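Local coordinates for protein L-glyceraldehyde 3-phosphate reductase (Clostridium beijerinckii, PDB 6HG6) that binds NADPH in a TIM barrel and acts as a furfural-detoxifying aldehyde reductase of the aldo-keto reductase family, at residues V190-Y196 with K217-S223; L25-G31 with T293-A299. Numbering follows the deposited sequence.

Interaction 1. Residues V190-Y196 with K217-S223; sequences VINQNRY and KGIIAFS. With NDP (NADPH dihydro-nicotinamide-adenine-dinucleotide phosphate), chain B.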
loop_
_atom_site.group_PDB
_atom_site.type_symbol
_atom_site.label_atom_id
_atom_site.label_comp_id
_atom_site.label_asym_id
_atom_site.label_seq_id
_atom_site.Cartn_x
_atom_site.Cartn_y
_atom_site.Cartn_z
ATOM N N VAL A 190 10.621 -7.874 -4.248
ATOM C CA VAL A 190 11.234 -6.681 -3.623
ATOM C C VAL A 190 10.361 -6.071 -2.543
ATOM O O VAL A 190 10.862 -5.092 -1.908
ATOM C CB VAL A 190 11.562 -5.630 -4.707
ATOM C CG1 VAL A 190 12.557 -6.163 -5.735
ATOM C CG2 VAL A 190 10.289 -5.108 -5.343
ATOM N N ILE A 191 9.136 -6.523 -2.351
ATOM C CA ILE A 191 8.204 -5.721 -1.515
ATOM C C ILE A 191 7.230 -6.595 -0.729
ATOM O O ILE A 191 6.631 -7.527 -1.283
ATOM C CB ILE A 191 7.468 -4.675 -2.383
ATOM C CG1 ILE A 191 6.719 -3.606 -1.568
ATOM C CG2 ILE A 191 6.523 -5.354 -3.361
ATOM C CD1 ILE A 191 7.601 -2.755 -0.733
ATOM N N ASN A 192 7.052 -6.230 0.535
ATOM C CA ASN A 192 5.990 -6.761 1.420
ATOM C C ASN A 192 4.974 -5.642 1.643
ATOM O O ASN A 192 5.400 -4.507 1.920
ATOM C CB ASN A 192 6.548 -7.128 2.775
ATOM C CG ASN A 192 7.463 -8.307 2.702
ATOM O OD1 ASN A 192 6.957 -9.414 2.764
ATOM N ND2 ASN A 192 8.775 -8.051 2.623
ATOM N N GLN A 193 3.692 -5.953 1.585
ATOM C CA GLN A 193 2.614 -5.003 1.904
ATOM C C GLN A 193 1.904 -5.515 3.148
ATOM O O GLN A 193 1.326 -6.595 3.113
ATOM C CB GLN A 193 1.656 -4.777 0.748
ATOM C CG GLN A 193 0.551 -3.810 1.103
ATOM C CD GLN A 193 -0.218 -3.381 -0.118
ATOM O OE1 GLN A 193 0.350 -3.122 -1.188
ATOM N NE2 GLN A 193 -1.512 -3.326 0.054
ATOM N N ASN A 194 1.951 -4.742 4.223
ATOM C CA ASN A 194 1.427 -5.159 5.539
ATOM C C ASN A 194 0.733 -3.999 6.254
ATOM O O ASN A 194 1.115 -2.839 6.081
ATOM C CB ASN A 194 2.505 -5.773 6.431
ATOM C CG ASN A 194 3.091 -7.068 5.921
ATOM O OD1 ASN A 194 3.837 -7.042 4.947
ATOM N ND2 ASN A 194 2.733 -8.189 6.551
ATOM N N ARG A 195 -0.263 -4.335 7.050
ATOM C CA ARG A 195 -0.990 -3.350 7.882
ATOM C C ARG A 195 -0.034 -2.904 8.978
ATOM O O ARG A 195 0.572 -3.773 9.601
ATOM C CB ARG A 195 -2.248 -3.967 8.509
ATOM C CG ARG A 195 -3.196 -2.942 9.121
ATOM C CD ARG A 195 -4.558 -3.498 9.585
ATOM N NE ARG A 195 -5.247 -4.237 8.532
ATOM C CZ ARG A 195 -5.181 -5.564 8.335
ATOM N NH1 ARG A 195 -4.462 -6.343 9.138
ATOM N NH2 ARG A 195 -5.823 -6.106 7.310
ATOM N N TYR A 196 0.084 -1.597 9.182
ATOM C CA TYR A 196 0.968 -1.022 10.226
ATOM C C TYR A 196 0.479 0.355 10.615
ATOM O O TYR A 196 0.249 1.162 9.712
ATOM C CB TYR A 196 2.398 -0.952 9.695
ATOM C CG TYR A 196 3.474 -0.644 10.700
ATOM C CD1 TYR A 196 3.467 -1.176 11.980
ATOM C CD2 TYR A 196 4.549 0.166 10.361
ATOM C CE1 TYR A 196 4.474 -0.877 12.899
ATOM C CE2 TYR A 196 5.583 0.424 11.245
ATOM C CZ TYR A 196 5.555 -0.092 12.524
ATOM O OH TYR A 196 6.576 0.202 13.390
ATOM N N LYS A 217 14.234 -6.644 1.720
ATOM C CA LYS A 217 12.917 -6.459 1.086
ATOM C C LYS A 217 12.264 -5.182 1.606
ATOM O O LYS A 217 12.418 -4.845 2.805
ATOM C CB LYS A 217 12.005 -7.646 1.384
ATOM C CG LYS A 217 12.638 -8.989 1.141
ATOM C CD LYS A 217 13.028 -9.180 -0.343
ATOM C CE LYS A 217 13.701 -10.522 -0.554
ATOM N NZ LYS A 217 14.056 -10.723 -1.968
ATOM N N GLY A 218 11.591 -4.478 0.715
ATOM C CA GLY A 218 10.843 -3.281 1.100
ATOM C C GLY A 218 9.597 -3.644 1.888
ATOM O O GLY A 218 9.182 -4.834 1.921
ATOM N N ILE A 219 9.046 -2.632 2.539
ATOM C CA ILE A 219 7.739 -2.736 3.214
ATOM C C ILE A 219 6.904 -1.549 2.779
ATOM O O ILE A 219 7.357 -0.422 2.891
ATOM C CB ILE A 219 7.853 -2.750 4.744
ATOM C CG1 ILE A 219 8.796 -3.849 5.227
ATOM C CG2 ILE A 219 6.437 -2.862 5.340
ATOM C CD1 ILE A 219 9.168 -3.772 6.658
ATOM N N ILE A 220 5.661 -1.796 2.426
ATOM C CA ILE A 220 4.706 -0.683 2.180
ATOM C C ILE A 220 3.598 -0.928 3.198
ATOM O O ILE A 220 3.046 -2.037 3.273
ATOM C CB ILE A 220 4.283 -0.575 0.690
ATOM C CG1 ILE A 220 3.289 0.569 0.522
ATOM C CG2 ILE A 220 3.714 -1.866 0.093
ATOM C CD1 ILE A 220 2.954 0.871 -0.932
ATOM N N ALA A 221 3.389 0.040 4.079
ATOM C CA ALA A 221 2.467 -0.070 5.213
ATOM C C ALA A 221 1.085 0.392 4.796
ATOM O O ALA A 221 0.952 1.507 4.298
ATOM C CB ALA A 221 2.988 0.779 6.334
ATOM N N PHE A 222 0.062 -0.399 5.066
ATOM C CA PHE A 222 -1.301 0.089 4.789
ATOM C C PHE A 222 -2.104 0.257 6.068
ATOM O O PHE A 222 -1.694 -0.219 7.159
ATOM C CB PHE A 222 -1.954 -0.793 3.759
ATOM C CG PHE A 222 -2.332 -2.162 4.219
ATOM C CD1 PHE A 222 -3.563 -2.386 4.806
ATOM C CD2 PHE A 222 -1.538 -3.247 3.884
ATOM C CE1 PHE A 222 -3.949 -3.677 5.146
ATOM C CE2 PHE A 222 -1.947 -4.541 4.199
ATOM C CZ PHE A 222 -3.129 -4.755 4.844
ATOM N N SER A 223 -3.240 0.944 5.932
ATOM C CA SER A 223 -4.151 1.324 7.032
ATOM C C SER A 223 -3.389 2.066 8.126
ATOM O O SER A 223 -3.592 1.784 9.307
ATOM C CB SER A 223 -4.828 0.127 7.618
ATOM O OG SER A 223 -5.722 0.548 8.622
HETATM P PA NDP B . -5.647 5.042 5.495
HETATM O O1A NDP B . -5.425 4.358 6.802
HETATM O O2A NDP B . -4.718 6.054 4.904
HETATM O O5B NDP B . -7.150 5.612 5.431
HETATM C C5B NDP B . -7.587 6.338 4.252
HETATM C C4B NDP B . -8.845 7.102 4.574
HETATM O O4B NDP B . -8.572 7.960 5.712
HETATM C C3B NDP B . -9.383 8.041 3.484
HETATM O O3B NDP B . -10.271 7.403 2.571
HETATM C C2B NDP B . -10.104 9.085 4.327
HETATM O O2B NDP B . -11.354 8.520 4.714
HETATM C C1B NDP B . -9.189 9.212 5.538
HETATM N N9A NDP B . -8.122 10.199 5.425
HETATM C C8A NDP B . -7.041 10.170 4.578
HETATM N N7A NDP B . -6.217 11.174 4.749
HETATM C C5A NDP B . -6.785 11.913 5.775
HETATM C C6A NDP B . -6.388 13.100 6.423
HETATM N N6A NDP B . -5.280 13.770 6.116
HETATM N N1A NDP B . -7.181 13.569 7.421
HETATM C C2A NDP B . -8.294 12.886 7.725
HETATM N N3A NDP B . -8.762 11.759 7.191
HETATM C C4A NDP B . -7.954 11.316 6.211
HETATM O O3 NDP B . -5.683 3.896 4.354
HETATM P PN NDP B . -6.710 2.744 3.928
HETATM O O1N NDP B . -7.726 3.372 3.033
HETATM O O2N NDP B . -7.150 1.938 5.106
HETATM O O5D NDP B . -5.731 1.821 3.038
HETATM C C5D NDP B . -4.871 2.484 2.075
HETATM C C4D NDP B . -4.528 1.515 0.969
HETATM O O4D NDP B . -3.827 0.388 1.525
HETATM C C3D NDP B . -5.702 0.864 0.242
HETATM O O3D NDP B . -6.269 1.764 -0.700
HETATM C C2D NDP B . -4.990 -0.341 -0.386
HETATM O O2D NDP B . -4.291 0.053 -1.538
HETATM C C1D NDP B . -4.024 -0.762 0.717
HETATM N N1N NDP B . -4.568 -1.859 1.557
HETATM C C2N NDP B . -4.011 -3.113 1.482
HETATM C C3N NDP B . -4.619 -4.220 2.007
HETATM C C7N NDP B . -3.942 -5.559 1.874
HETATM O O7N NDP B . -2.903 -5.685 1.199
HETATM N N7N NDP B . -4.525 -6.590 2.486
HETATM C C4N NDP B . -5.942 -4.022 2.696
HETATM C C5N NDP B . -6.344 -2.613 2.896
HETATM C C6N NDP B . -5.631 -1.622 2.408
HETATM P P2B NDP B . -12.595 9.537 4.912
HETATM O O1X NDP B . -12.484 10.786 4.061
HETATM O O2X NDP B . -13.813 8.706 4.540
HETATM O O3X NDP B . -12.521 9.839 6.402
#
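Six main-chain hydrogen bonds join residues 190-196 to 217-223 in strict parallel alternation. Asn-192 and Asn-194 each use both polar backbone atoms: Asn-192 N donates to Gly-218 O (2.9 Å) and its O accepts from Ile-220 N (2.8 Å), while Asn-194 N donates to Ile-220 O (3.1 Å) and its O accepts from Phe-222 N (2.8 Å). Gly-218 N to Val-190 O (2.8 Å) and Tyr-196 N to Phe-222 O (3.0 Å) finish the run. Gln-193 lies between, its backbone turned to the preceding strand, 162-168. These are the sixth and seventh strands of the eight-stranded TIM barrel. Ile-191, Gln-193 and Ile-220 point into it; Asn-192, Ile-219, Asn-194 and Ala-221 face outward, the first three touching helix 208-214. A CB on Gly-218 would clash with Ile-191 CD1. Asn-194 ND2 is hydrogen-bonded to Tyr-170 O; Asn-192 ND2 adds a weak second bond to Gly-218 O (3.3 Å). Lys-217 NZ is satisfied by Phe-189 O, and Tyr-196 OH by Glu-204 and Lys-209. Phe-222 lays one ring face against the NADPH carboxamide carbon C7N and receives Arg-195 CB on the other, a CH-pi contact 4.0 Å from the centroid.

Interaction 2. Residues L25-G31 with T293-A299; sequences LPMISFG and TSVLIGA. With NDP (NADPH dihydro-nicotinamide-adenine-dinucleotide phosphate), chain B.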
loop_
_atom_site.group_PDB
_atom_site.type_symbol
_atom_site.label_atom_id
_atom_site.label_comp_id
_atom_site.label_asym_id
_atom_site.label_seq_id
_atom_site.Cartn_x
_atom_site.Cartn_y
_atom_site.Cartn_z
ATOM N N LEU A 25 9.915 3.606 -4.385
ATOM C CA LEU A 25 8.517 3.991 -4.178
ATOM C C LEU A 25 8.535 5.437 -3.673
ATOM O O LEU A 25 9.448 5.856 -2.958
ATOM C CB LEU A 25 7.852 3.115 -3.114
ATOM C CG LEU A 25 7.843 1.617 -3.344
ATOM C CD1 LEU A 25 6.989 0.921 -2.291
ATOM C CD2 LEU A 25 7.339 1.290 -4.729
ATOM N N PRO A 26 7.483 6.221 -3.963
ATOM C CA PRO A 26 7.294 7.504 -3.288
ATOM C C PRO A 26 7.068 7.155 -1.804
ATOM O O PRO A 26 6.472 6.116 -1.516
ATOM C CB PRO A 26 5.970 8.034 -3.859
ATOM C CG PRO A 26 5.205 6.748 -4.226
ATOM C CD PRO A 26 6.300 5.838 -4.751
ATOM N N MET A 27 7.460 8.025 -0.892
ATOM C CA MET A 27 7.274 7.742 0.547
ATOM C C MET A 27 5.784 7.700 0.872
ATOM O O MET A 27 5.439 7.010 1.823
ATOM C CB MET A 27 7.999 8.758 1.418
ATOM C CG MET A 27 9.473 8.526 1.392
ATOM S SD MET A 27 10.304 9.647 2.575
ATOM C CE MET A 27 9.808 8.962 4.144
ATOM N N ILE A 28 4.960 8.361 0.070
ATOM C CA ILE A 28 3.473 8.244 0.103
ATOM C C ILE A 28 3.030 7.581 -1.200
ATOM O O ILE A 28 3.312 8.135 -2.239
ATOM C CB ILE A 28 2.741 9.605 0.276
ATOM C CG1 ILE A 28 3.223 10.402 1.484
ATOM C CG2 ILE A 28 1.250 9.362 0.360
ATOM C CD1 ILE A 28 3.127 9.614 2.744
ATOM N N SER A 29 2.344 6.445 -1.094
ATOM C CA SER A 29 1.703 5.715 -2.204
ATOM C C SER A 29 0.196 5.887 -2.071
ATOM O O SER A 29 -0.294 6.068 -0.906
ATOM C CB SER A 29 2.092 4.263 -2.225
ATOM O OG SER A 29 3.495 4.103 -2.436
ATOM N N PHE A 30 -0.514 5.730 -3.191
ATOM C CA PHE A 30 -1.964 5.954 -3.229
ATOM C C PHE A 30 -2.664 4.628 -3.507
ATOM O O PHE A 30 -2.359 3.968 -4.504
ATOM C CB PHE A 30 -2.291 7.039 -4.246
ATOM C CG PHE A 30 -3.723 7.440 -4.142
ATOM C CD1 PHE A 30 -4.150 8.180 -3.041
ATOM C CD2 PHE A 30 -4.643 6.991 -5.060
ATOM C CE1 PHE A 30 -5.495 8.471 -2.873
ATOM C CE2 PHE A 30 -5.989 7.311 -4.898
ATOM C CZ PHE A 30 -6.394 8.069 -3.834
ATOM N N GLY A 31 -3.610 4.276 -2.649
ATOM C CA GLY A 31 -4.352 3.013 -2.779
ATOM C C GLY A 31 -5.775 3.228 -3.229
ATOM O O GLY A 31 -6.385 4.250 -2.831
ATOM N N THR A 293 9.393 1.316 3.559
ATOM C CA THR A 293 9.703 2.038 2.298
ATOM C C THR A 293 8.692 3.160 2.038
ATOM O O THR A 293 9.076 4.290 1.733
ATOM C CB THR A 293 9.675 1.069 1.126
ATOM O OG1 THR A 293 10.419 -0.106 1.460
ATOM C CG2 THR A 293 10.186 1.734 -0.138
ATOM N N SER A 294 7.427 2.866 2.241
ATOM C CA SER A 294 6.317 3.750 1.832
ATOM C C SER A 294 5.110 3.512 2.718
ATOM O O SER A 294 4.966 2.433 3.318
ATOM C CB SER A 294 5.932 3.436 0.390
ATOM O OG SER A 294 5.004 4.358 -0.142
ATOM N N VAL A 295 4.298 4.535 2.821
ATOM C CA VAL A 295 2.987 4.375 3.509
ATOM C C VAL A 295 1.903 4.547 2.441
ATOM O O VAL A 295 1.937 5.531 1.648
ATOM C CB VAL A 295 2.824 5.346 4.678
ATOM C CG1 VAL A 295 2.920 6.787 4.225
ATOM C CG2 VAL A 295 1.514 5.081 5.407
ATOM N N LEU A 296 0.954 3.633 2.480
ATOM C CA LEU A 296 -0.133 3.582 1.503
ATOM C C LEU A 296 -1.349 4.271 2.089
ATOM O O LEU A 296 -1.824 3.862 3.183
ATOM C CB LEU A 296 -0.224 2.076 1.239
ATOM C CG LEU A 296 -0.988 1.583 0.056
ATOM C CD1 LEU A 296 -0.805 2.401 -1.203
ATOM C CD2 LEU A 296 -0.654 0.130 -0.124
ATOM N N ILE A 297 -1.756 5.400 1.495
ATOM C CA ILE A 297 -2.940 6.195 1.923
ATOM C C ILE A 297 -4.124 5.971 0.978
ATOM O O ILE A 297 -3.939 5.568 -0.172
ATOM C CB ILE A 297 -2.666 7.713 1.987
ATOM C CG1 ILE A 297 -2.459 8.319 0.588
ATOM C CG2 ILE A 297 -1.497 7.976 2.913
ATOM C CD1 ILE A 297 -2.475 9.830 0.502
ATOM N N GLY A 298 -5.296 6.338 1.467
ATOM C CA GLY A 298 -6.529 6.436 0.678
ATOM C C GLY A 298 -7.008 7.854 0.772
ATOM O O GLY A 298 -6.518 8.584 1.637
ATOM N N ALA A 299 -7.962 8.244 -0.047
ATOM C CA ALA A 299 -8.598 9.566 0.018
ATOM C C ALA A 299 -9.962 9.523 -0.654
ATOM O O ALA A 299 -10.125 8.732 -1.574
ATOM C CB ALA A 299 -7.725 10.578 -0.652
HETATM P PA NDP B . -5.647 5.042 5.495
HETATM O O1A NDP B . -5.425 4.358 6.802
HETATM O O2A NDP B . -4.718 6.054 4.904
HETATM O O5B NDP B . -7.150 5.612 5.431
HETATM C C5B NDP B . -7.587 6.338 4.252
HETATM C C4B NDP B . -8.845 7.102 4.574
HETATM O O4B NDP B . -8.572 7.960 5.712
HETATM C C3B NDP B . -9.383 8.041 3.484
HETATM O O3B NDP B . -10.271 7.403 2.571
HETATM C C2B NDP B . -10.104 9.085 4.327
HETATM O O2B NDP B . -11.354 8.520 4.714
HETATM C C1B NDP B . -9.189 9.212 5.538
HETATM N N9A NDP B . -8.122 10.199 5.425
HETATM C C8A NDP B . -7.041 10.170 4.578
HETATM N N7A NDP B . -6.217 11.174 4.749
HETATM C C5A NDP B . -6.785 11.913 5.775
HETATM C C6A NDP B . -6.388 13.100 6.423
HETATM N N6A NDP B . -5.280 13.770 6.116
HETATM N N1A NDP B . -7.181 13.569 7.421
HETATM C C2A NDP B . -8.294 12.886 7.725
HETATM N N3A NDP B . -8.762 11.759 7.191
HETATM C C4A NDP B . -7.954 11.316 6.211
HETATM O O3 NDP B . -5.683 3.896 4.354
HETATM P PN NDP B . -6.710 2.744 3.928
HETATM O O1N NDP B . -7.726 3.372 3.033
HETATM O O2N NDP B . -7.150 1.938 5.106
HETATM O O5D NDP B . -5.731 1.821 3.038
HETATM C C5D NDP B . -4.871 2.484 2.075
HETATM C C4D NDP B . -4.528 1.515 0.969
HETATM O O4D NDP B . -3.827 0.388 1.525
HETATM C C3D NDP B . -5.702 0.864 0.242
HETATM O O3D NDP B . -6.269 1.764 -0.700
HETATM C C2D NDP B . -4.990 -0.341 -0.386
HETATM O O2D NDP B . -4.291 0.053 -1.538
HETATM C C1D NDP B . -4.024 -0.762 0.717
HETATM N N1N NDP B . -4.568 -1.859 1.557
HETATM C C2N NDP B . -4.011 -3.113 1.482
HETATM C C3N NDP B . -4.619 -4.220 2.007
HETATM C C7N NDP B . -3.942 -5.559 1.874
HETATM O O7N NDP B . -2.903 -5.685 1.199
HETATM N N7N NDP B . -4.525 -6.590 2.486
HETATM C C4N NDP B . -5.942 -4.022 2.696
HETATM C C5N NDP B . -6.344 -2.613 2.896
HETATM C C6N NDP B . -5.631 -1.622 2.408
HETATM P P2B NDP B . -12.595 9.537 4.912
HETATM O O1X NDP B . -12.484 10.786 4.061
HETATM O O2X NDP B . -13.813 8.706 4.540
HETATM O O3X NDP B . -12.521 9.839 6.402
HETATM O O HOH W 1 -8.528 5.695 -1.798
#
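Aliphatic and aromatic side chains on the outer face of the barrel form the apolar part of this contact. Ile-28, bridge partner of Val-295 on this face, sets CG2 3.8 Å from Ile-297 CD1; Phe-30 CD1 lies 4.0 Å from Ile-297 CG1, and Phe-30 CE1 is 3.8 Å from Ala-299 CB. Branched and aromatic groups suit this layer between strand and helix: Phe-30 and Ala-299 also touch Ile-305 of helix 302-308. On the inner face, Leu-296 CD1 comes within 3.6 Å of Ser-29 CB. Between the two faces run the main-chain hydrogen bonds of a parallel pair, the first and eighth strands, whose seam closes the TIM barrel: Val-295 N to Met-27 O, Ser-29 N to Val-295 O and Ile-297 N to Ser-29 O, each 2.9 Å, then Gly-31 N to Ile-297 O at 2.8 Å. Toward the N-terminal end, beside Leu-25, two small serines fit the crowded interior and pair their hydroxyls: Ser-29 OG donates to Ser-294 OG (2.8 Å), which donates to Pro-26 O (2.7 Å). At the C-terminal edge a water joins Gly-31 O (2.8 Å) to Ala-299 N (3.1 Å), and Gly-298 N makes a weak bond to NADPH O2A (3.5 Å). A CB on Gly-31 would collide with the cofactor's O3D, and one on Gly-298 with O1N. The outer face is thus apolar, the buried serine hydroxyls are satisfied within the seam, and side-chain-free glycines let the nicotinamide ribose and pyrophosphate lie against the backbone.

In the fold
Interactions 1 and 2 are two seams of one barrel, with centres about 10 Å apart, separated by the seam between strands 218-222 and 294-297, although 25-31 and 293-299 enclose the whole of interaction 1 along the chain. That intervening seam carries probable hydrogen bonds from Thr-293 N to Ile-219 O and from Leu-296 N to Ala-221 O, both 2.8 Å. Inside the barrel, Gln-193 CD rests 3.5 Å from Leu-296 CD2, and the Gln-193 side chain also comes about 3 Å from that of Asp-61, another NADPH-binding residue. Both contacts meet the cofactor at its nicotinamide nucleoside: Gln-193 NE2 lies 2.9 Å from NADPH C2N, and Leu-296 CG 3.4 Å from O4D of the nicotinamide ribose.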